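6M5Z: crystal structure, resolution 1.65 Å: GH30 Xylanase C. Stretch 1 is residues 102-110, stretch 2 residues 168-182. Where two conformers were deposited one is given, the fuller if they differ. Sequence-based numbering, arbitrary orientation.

Stretch 1 (102-110) TYTWDGNDA
Stretch 2 168-182: ANYLVQYIKDYANEG

Stretch 2 is helical through 180, in a helix that begins earlier in the chain; residues 103-107, without regular structure, run along it in the same direction; beyond G107 the chain turns, and D109 comes back to the level of Y174 and Y178. CA-CA distances set the register: Y103-Q173 8.2 Å, W105-D177 7.2 Å, G107-E181 7.2 Å, so each two-residue step of the loop matches four helix residues, a little over one turn. Up to W105 the loop is extended (phi/psi -93/149, -118/151, -155/123), and the CB atoms of Y103 and W105 point toward the helix while that of T104 points away. Together the stretches bury 526 Å².

W105 is the most covered residue (110 Å²). With chi1 177° (t) and chi2 -116°, its six-membered ring receives D177 CB over one face, 3.7 Å from the centroid and 11° off the normal, a CH-pi contact. At the ring edge, W105 NE1 donates to E181 OE2 (2.8 Å, 171°), a nearly linear bond to a carboxylate. W105 CH2 meets Y178 CE1 at 3.6 Å, the rings oblique at 59°.

Y103 (96 Å²; chi1 -66°, m) repeats the pattern one turn earlier: Q173 CG lies 3.7 Å from its ring centroid, 14° off the normal. Q173 NE2 also donates to D177 OD1 (3.0 Å, 153°), tying together the two side chains whose CH2 groups cover the rings. Water 1 donates to T104 O and D177 OD2, both 2.7 Å.

Buried D109 (phi/psi 57/54; chi1 -164°, t) accepts at OD2 from Y174 OH and Y178 OH, each at 2.7 Å.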

ATOM      1  N   THR A 102      22.011 -22.194   6.438  1.00 16.39           N
ATOM      2  CA  THR A 102      23.109 -21.213   6.370  1.00 17.30           C
ATOM      3  C   THR A 102      22.486 -19.875   5.950  1.00 17.29           C
ATOM      4  O   THR A 102      22.099 -19.766   4.768  1.00 17.40           O
ATOM      5  CB  THR A 102      24.205 -21.649   5.384  1.00 19.36           C
ATOM      6  OG1 THR A 102      24.770 -22.877   5.867  1.00 20.79           O
ATOM      7  CG2 THR A 102      25.297 -20.605   5.235  1.00 20.25           C
ATOM      8  N   TYR A 103      22.351 -18.936   6.878  1.00 14.94           N
ATOM      9  CA  TYR A 103      21.800 -17.606   6.564  1.00 15.32           C
ATOM     10  C   TYR A 103      22.936 -16.636   6.233  1.00 16.32           C
ATOM     11  O   TYR A 103      24.052 -16.731   6.770  1.00 16.14           O
ATOM     12  CB  TYR A 103      20.950 -17.092   7.724  1.00 14.94           C
ATOM     13  CG  TYR A 103      19.695 -17.887   7.994  1.00 15.55           C
ATOM     14  CD1 TYR A 103      18.732 -18.088   7.008  1.00 15.06           C
ATOM     15  CD2 TYR A 103      19.448 -18.447   9.247  1.00 15.32           C
ATOM     16  CE1 TYR A 103      17.582 -18.823   7.282  1.00 15.47           C
ATOM     17  CE2 TYR A 103      18.292 -19.173   9.524  1.00 15.36           C
ATOM     18  CZ  TYR A 103      17.351 -19.373   8.529  1.00 14.65           C
ATOM     19  OH  TYR A 103      16.169 -20.059   8.769  1.00 16.42           O
ATOM     20  N   THR A 104      22.619 -15.686   5.350  0.50 17.03           N
ATOM     21  CA  THR A 104      23.447 -14.522   4.933  0.50 16.36           C
ATOM     22  C   THR A 104      22.709 -13.229   5.324  0.50 16.26           C
ATOM     23  O   THR A 104      21.448 -13.232   5.364  0.50 15.77           O
ATOM     24  CB  THR A 104      23.739 -14.541   3.425  0.50 16.86           C
ATOM     25  OG1 THR A 104      22.530 -14.478   2.655  0.50 17.43           O
ATOM     26  CG2 THR A 104      24.530 -15.763   2.999  0.50 16.47           C
ATOM     27  N   TRP A 105      23.443 -12.147   5.601  1.00 16.35           N
ATOM     28  CA  TRP A 105      22.825 -10.820   5.815  1.00 17.13           C
ATOM     29  C   TRP A 105      23.848  -9.734   5.500  1.00 16.48           C
ATOM     30  O   TRP A 105      24.896  -9.734   6.138  1.00 17.67           O
ATOM     31  CB  TRP A 105      22.283 -10.717   7.242  1.00 17.32           C
ATOM     32  CG  TRP A 105      21.708  -9.368   7.564  1.00 18.20           C
ATOM     33  CD1 TRP A 105      22.171  -8.480   8.490  1.00 18.46           C
ATOM     34  CD2 TRP A 105      20.584  -8.732   6.914  1.00 17.10           C
ATOM     35  NE1 TRP A 105      21.396  -7.357   8.474  1.00 18.31           N
ATOM     36  CE2 TRP A 105      20.432  -7.469   7.513  1.00 17.63           C
ATOM     37  CE3 TRP A 105      19.709  -9.090   5.884  1.00 17.91           C
ATOM     38  CZ2 TRP A 105      19.388  -6.603   7.181  1.00 17.05           C
ATOM     39  CZ3 TRP A 105      18.705  -8.217   5.529  1.00 16.80           C
ATOM     40  CH2 TRP A 105      18.548  -6.995   6.172  1.00 17.36           C
ATOM     41  N   ASP A 106      23.539  -8.836   4.575  1.00 17.11           N
ATOM     42  CA  ASP A 106      24.510  -7.779   4.192  1.00 17.00           C
ATOM     43  C   ASP A 106      24.153  -6.428   4.828  1.00 18.03           C
ATOM     44  O   ASP A 106      24.903  -5.511   4.532  1.00 20.47           O
ATOM     45  CB  ASP A 106      24.674  -7.640   2.688  1.00 18.33           C
ATOM     46  CG  ASP A 106      23.442  -7.088   1.975  1.00 19.39           C
ATOM     47  OD1 ASP A 106      22.386  -6.941   2.648  1.00 17.72           O
ATOM     48  OD2 ASP A 106      23.556  -6.820   0.765  1.00 20.32           O
ATOM     49  N   GLY A 107      23.028  -6.262   5.551  1.00 16.65           N
ATOM     50  CA  GLY A 107      22.612  -4.997   6.179  1.00 17.78           C
ATOM     51  C   GLY A 107      22.203  -3.962   5.152  1.00 15.74           C
ATOM     52  O   GLY A 107      22.078  -2.807   5.509  1.00 17.41           O
ATOM     53  N   ASN A 108      21.966  -4.382   3.907  1.00 14.70           N
ATOM     54  CA  ASN A 108      21.613  -3.495   2.781  1.00 14.35           C
ATOM     55  C   ASN A 108      20.235  -3.909   2.215  1.00 14.21           C
ATOM     56  O   ASN A 108      19.307  -3.064   2.142  1.00 13.40           O
ATOM     57  CB  ASN A 108      22.736  -3.589   1.744  1.00 14.78           C
ATOM     58  CG  ASN A 108      22.537  -2.712   0.530  1.00 17.12           C
ATOM     59  OD1 ASN A 108      21.462  -2.190   0.319  1.00 20.68           O
ATOM     60  ND2 ASN A 108      23.613  -2.407  -0.171  1.00 21.95           N
ATOM     61  N   ASP A 109      20.105  -5.184   1.803  1.00 14.23           N
ATOM     62  CA  ASP A 109      18.837  -5.737   1.252  1.00 13.46           C
ATOM     63  C   ASP A 109      18.385  -4.893   0.045  1.00 13.14           C
ATOM     64  O   ASP A 109      17.211  -4.472   0.009  1.00 12.73           O
ATOM     65  CB  ASP A 109      17.780  -5.856   2.361  1.00 13.49           C
ATOM     66  CG  ASP A 109      16.587  -6.747   2.026  1.00 15.48           C
ATOM     67  OD1 ASP A 109      16.792  -7.734   1.306  1.00 17.55           O
ATOM     68  OD2 ASP A 109      15.460  -6.436   2.487  1.00 13.59           O
ATOM     69  N   ALA A 110      19.265  -4.701  -0.948  1.00 13.64           N
ATOM     70  CA  ALA A 110      18.969  -3.977  -2.210  1.00 12.73           C
ATOM     71  C   ALA A 110      18.310  -2.603  -1.935  1.00 13.30           C
ATOM     72  O   ALA A 110      17.302  -2.234  -2.583  1.00 11.42           O
ATOM     73  CB  ALA A 110      18.098  -4.896  -3.041  1.00 14.63           C
ATOM     74  N   ALA A 168       8.727 -20.789   7.558  1.00 11.72           N
ATOM     75  CA  ALA A 168       8.382 -19.928   8.717  1.00 11.89           C
ATOM     76  C   ALA A 168       9.677 -19.499   9.404  1.00 11.75           C
ATOM     77  O   ALA A 168       9.779 -18.325   9.800  1.00 12.45           O
ATOM     78  CB  ALA A 168       7.439 -20.641   9.657  1.00 12.01           C
ATOM     79  N   ASN A 169      10.646 -20.402   9.554  1.00 11.68           N
ATOM     80  CA  ASN A 169      11.914 -20.074  10.246  1.00 11.97           C
ATOM     81  C   ASN A 169      12.696 -19.019   9.439  1.00 11.67           C
ATOM     82  O   ASN A 169      13.266 -18.063  10.024  1.00 11.97           O
ATOM     83  CB  ASN A 169      12.809 -21.296  10.441  1.00 12.92           C
ATOM     84  CG  ASN A 169      12.310 -22.258  11.494  1.00 14.60           C
ATOM     85  OD1 ASN A 169      11.500 -21.888  12.326  1.00 14.89           O
ATOM     86  ND2 ASN A 169      12.870 -23.474  11.529  1.00 15.85           N
ATOM     87  N   TYR A 170      12.689 -19.171   8.117  1.00 11.23           N
ATOM     88  CA  TYR A 170      13.323 -18.235   7.158  1.00 11.70           C
ATOM     89  C   TYR A 170      12.687 -16.842   7.252  1.00 10.83           C
ATOM     90  O   TYR A 170      13.428 -15.872   7.346  1.00 10.35           O
ATOM     91  CB  TYR A 170      13.234 -18.830   5.753  1.00 11.14           C
ATOM     92  CG  TYR A 170      13.454 -17.925   4.572  1.00 11.34           C
ATOM     93  CD1 TYR A 170      12.414 -17.183   4.023  1.00 11.23           C
ATOM     94  CD2 TYR A 170      14.698 -17.865   3.959  1.00 12.29           C
ATOM     95  CE1 TYR A 170      12.616 -16.404   2.888  1.00 11.83           C
ATOM     96  CE2 TYR A 170      14.914 -17.105   2.811  1.00 11.72           C
ATOM     97  CZ  TYR A 170      13.865 -16.374   2.280  1.00 12.25           C
ATOM     98  OH  TYR A 170      14.073 -15.650   1.136  1.00 13.13           O
ATOM     99  N   LEU A 171      11.362 -16.739   7.283  1.00 10.54           N
ATOM    100  CA  LEU A 171      10.664 -15.448   7.329  1.00 10.98           C
ATOM    101  C   LEU A 171      10.949 -14.770   8.671  1.00 10.87           C
ATOM    102  O   LEU A 171      11.228 -13.574   8.674  1.00 11.74           O
ATOM    103  CB  LEU A 171       9.165 -15.638   7.106  1.00 11.22           C
ATOM    104  CG  LEU A 171       8.773 -16.104   5.718  1.00 11.99           C
ATOM    105  CD1 LEU A 171       7.287 -16.515   5.694  1.00 12.32           C
ATOM    106  CD2 LEU A 171       9.056 -15.005   4.707  1.00 12.39           C
ATOM    107  N   VAL A 172      10.960 -15.544   9.757  1.00 12.05           N
ATOM    108  CA  VAL A 172      11.308 -15.021  11.107  1.00 12.10           C
ATOM    109  C   VAL A 172      12.771 -14.536  11.111  1.00 13.03           C
ATOM    110  O   VAL A 172      13.064 -13.499  11.779  1.00 12.25           O
ATOM    111  CB  VAL A 172      10.986 -16.051  12.207  1.00 13.46           C
ATOM    112  CG1 VAL A 172      11.664 -15.728  13.508  1.00 14.75           C
ATOM    113  CG2 VAL A 172       9.479 -16.118  12.436  1.00 14.53           C
ATOM    114  N   GLN A 173      13.716 -15.245  10.487  1.00 12.49           N
ATOM    115  CA  GLN A 173      15.132 -14.796  10.482  1.00 12.96           C
ATOM    116  C   GLN A 173      15.231 -13.453   9.743  1.00 12.34           C
ATOM    117  O   GLN A 173      16.019 -12.555  10.160  1.00 12.20           O
ATOM    118  CB  GLN A 173      16.060 -15.843   9.849  1.00 13.88           C
ATOM    119  CG  GLN A 173      17.514 -15.427   9.790  1.00 14.75           C
ATOM    120  CD  GLN A 173      18.096 -15.286  11.173  1.00 17.85           C
ATOM    121  OE1 GLN A 173      17.878 -16.131  12.039  1.00 16.99           O
ATOM    122  NE2 GLN A 173      18.737 -14.149  11.421  1.00 19.82           N
ATOM    123  N   TYR A 174      14.491 -13.294   8.658  1.00 11.58           N
ATOM    124  CA  TYR A 174      14.493 -12.012   7.915  1.00 11.47           C
ATOM    125  C   TYR A 174      13.994 -10.886   8.825  1.00 11.87           C
ATOM    126  O   TYR A 174      14.615  -9.834   8.890  1.00 11.60           O
ATOM    127  CB  TYR A 174      13.643 -12.140   6.644  1.00 11.84           C
ATOM    128  CG  TYR A 174      13.530 -10.866   5.861  1.00 11.56           C
ATOM    129  CD1 TYR A 174      14.423 -10.593   4.853  1.00 11.89           C
ATOM    130  CD2 TYR A 174      12.512  -9.968   6.100  1.00 11.83           C
ATOM    131  CE1 TYR A 174      14.320  -9.426   4.118  1.00 12.90           C
ATOM    132  CE2 TYR A 174      12.419  -8.781   5.396  1.00 12.17           C
ATOM    133  CZ  TYR A 174      13.267  -8.557   4.342  1.00 12.07           C
ATOM    134  OH  TYR A 174      13.176  -7.394   3.637  1.00 11.59           O
ATOM    135  N   ILE A 175      12.896 -11.105   9.516  1.00 11.68           N
ATOM    136  CA  ILE A 175      12.338 -10.145  10.505  1.00 12.28           C
ATOM    137  C   ILE A 175      13.397  -9.832  11.571  1.00 13.00           C
ATOM    138  O   ILE A 175      13.596  -8.636  11.894  1.00 12.94           O
ATOM    139  CB  ILE A 175      11.017 -10.661  11.103  1.00 11.70           C
ATOM    140  CG1 ILE A 175       9.928 -10.772  10.026  1.00 11.28           C
ATOM    141  CG2 ILE A 175      10.547  -9.735  12.230  1.00 12.67           C
ATOM    142  CD1 ILE A 175       8.752 -11.617  10.452  1.00 11.64           C
ATOM    143  N   LYS A 176      14.054 -10.845  12.130  1.00 12.96           N
ATOM    144  CA  LYS A 176      15.129 -10.608  13.135  1.00 14.03           C
ATOM    145  C   LYS A 176      16.293  -9.825  12.534  1.00 13.63           C
ATOM    146  O   LYS A 176      16.931  -8.995  13.276  1.00 13.40           O
ATOM    147  CB  LYS A 176      15.609 -11.950  13.680  1.00 15.55           C
ATOM    148  CG  LYS A 176      14.615 -12.737  14.505  1.00 18.05           C
ATOM    149  CD  LYS A 176      15.351 -13.814  15.251  1.00 22.29           C
ATOM    150  CE  LYS A 176      14.467 -14.930  15.720  1.00 25.98           C
ATOM    151  NZ  LYS A 176      15.310 -16.012  16.264  1.00 29.27           N
ATOM    152  N   ASP A 177      16.647 -10.091  11.271  1.00 11.87           N
ATOM    153  CA  ASP A 177      17.700  -9.327  10.578  1.00 12.59           C
ATOM    154  C   ASP A 177      17.387  -7.827  10.596  1.00 13.37           C
ATOM    155  O   ASP A 177      18.288  -6.970  10.950  1.00 12.17           O
ATOM    156  CB  ASP A 177      17.919  -9.821   9.151  1.00 13.80           C
ATOM    157  CG  ASP A 177      18.645 -11.139   9.005  1.00 15.06           C
ATOM    158  OD1 ASP A 177      19.305 -11.605   9.973  1.00 14.13           O
ATOM    159  OD2 ASP A 177      18.496 -11.721   7.925  1.00 15.39           O
ATOM    160  N   TYR A 178      16.151  -7.468  10.257  1.00 11.70           N
ATOM    161  CA  TYR A 178      15.686  -6.069  10.304  1.00 11.99           C
ATOM    162  C   TYR A 178      15.707  -5.569  11.763  1.00 12.71           C
ATOM    163  O   TYR A 178      16.155  -4.414  11.970  1.00 14.00           O
ATOM    164  CB  TYR A 178      14.321  -5.935   9.620  1.00 11.12           C
ATOM    165  CG  TYR A 178      14.481  -5.560   8.175  1.00 10.90           C
ATOM    166  CD1 TYR A 178      14.917  -6.490   7.254  1.00 10.86           C
ATOM    167  CD2 TYR A 178      14.326  -4.250   7.775  1.00 12.22           C
ATOM    168  CE1 TYR A 178      15.108  -6.145   5.925  1.00 10.69           C
ATOM    169  CE2 TYR A 178      14.535  -3.871   6.461  1.00 11.74           C
ATOM    170  CZ  TYR A 178      14.936  -4.826   5.542  1.00 12.17           C
ATOM    171  OH  TYR A 178      15.163  -4.428   4.261  1.00 12.95           O
ATOM    172  N   ALA A 179      15.301  -6.396  12.714  1.00 11.57           N
ATOM    173  CA  ALA A 179      15.255  -5.979  14.143  1.00 14.07           C
ATOM    174  C   ALA A 179      16.672  -5.658  14.629  1.00 15.34           C
ATOM    175  O   ALA A 179      16.832  -4.734  15.468  1.00 16.57           O
ATOM    176  CB  ALA A 179      14.615  -7.041  14.981  1.00 14.95           C
ATOM    177  N   ASN A 180      17.658  -6.386  14.097  1.00 15.98           N
ATOM    178  CA  ASN A 180      19.096  -6.215  14.439  1.00 18.99           C
ATOM    179  C   ASN A 180      19.607  -4.892  13.892  1.00 21.39           C
ATOM    180  O   ASN A 180      20.448  -4.319  14.566  1.00 25.92           O
ATOM    181  CB  ASN A 180      19.939  -7.379  13.952  1.00 20.83           C
ATOM    182  CG  ASN A 180      19.725  -8.622  14.790  1.00 23.11           C
ATOM    183  OD1 ASN A 180      19.165  -8.594  15.889  1.00 28.90           O
ATOM    184  ND2 ASN A 180      20.145  -9.739  14.239  1.00 27.41           N
ATOM    185  N   GLU A 181      19.015  -4.359  12.808  1.00 18.89           N
ATOM    186  CA  GLU A 181      19.304  -3.006  12.256  1.00 19.03           C
ATOM    187  C   GLU A 181      18.431  -1.932  12.953  1.00 17.97           C
ATOM    188  O   GLU A 181      18.443  -0.786  12.487  1.00 20.23           O
ATOM    189  CB  GLU A 181      19.104  -2.982  10.739  1.00 22.89           C
ATOM    190  CG  GLU A 181      19.991  -3.963   9.957  1.00 23.86           C
ATOM    191  CD  GLU A 181      21.444  -4.113  10.376  1.00 29.97           C
ATOM    192  OE1 GLU A 181      21.998  -3.151  10.922  1.00 34.19           O
ATOM    193  OE2 GLU A 181      22.017  -5.223  10.199  1.00 30.72           O
ATOM    194  N   GLY A 182      17.646  -2.284  13.969  1.00 17.14           N
ATOM    195  CA  GLY A 182      16.740  -1.365  14.702  1.00 16.25           C
ATOM    196  C   GLY A 182      15.390  -1.128  14.016  1.00 17.19           C
ATOM    197  O   GLY A 182      14.638  -0.209  14.446  1.00 16.83           O
TER
HETATM  198  O   HOH W   1      20.173 -13.763   7.689  1.00 14.19           O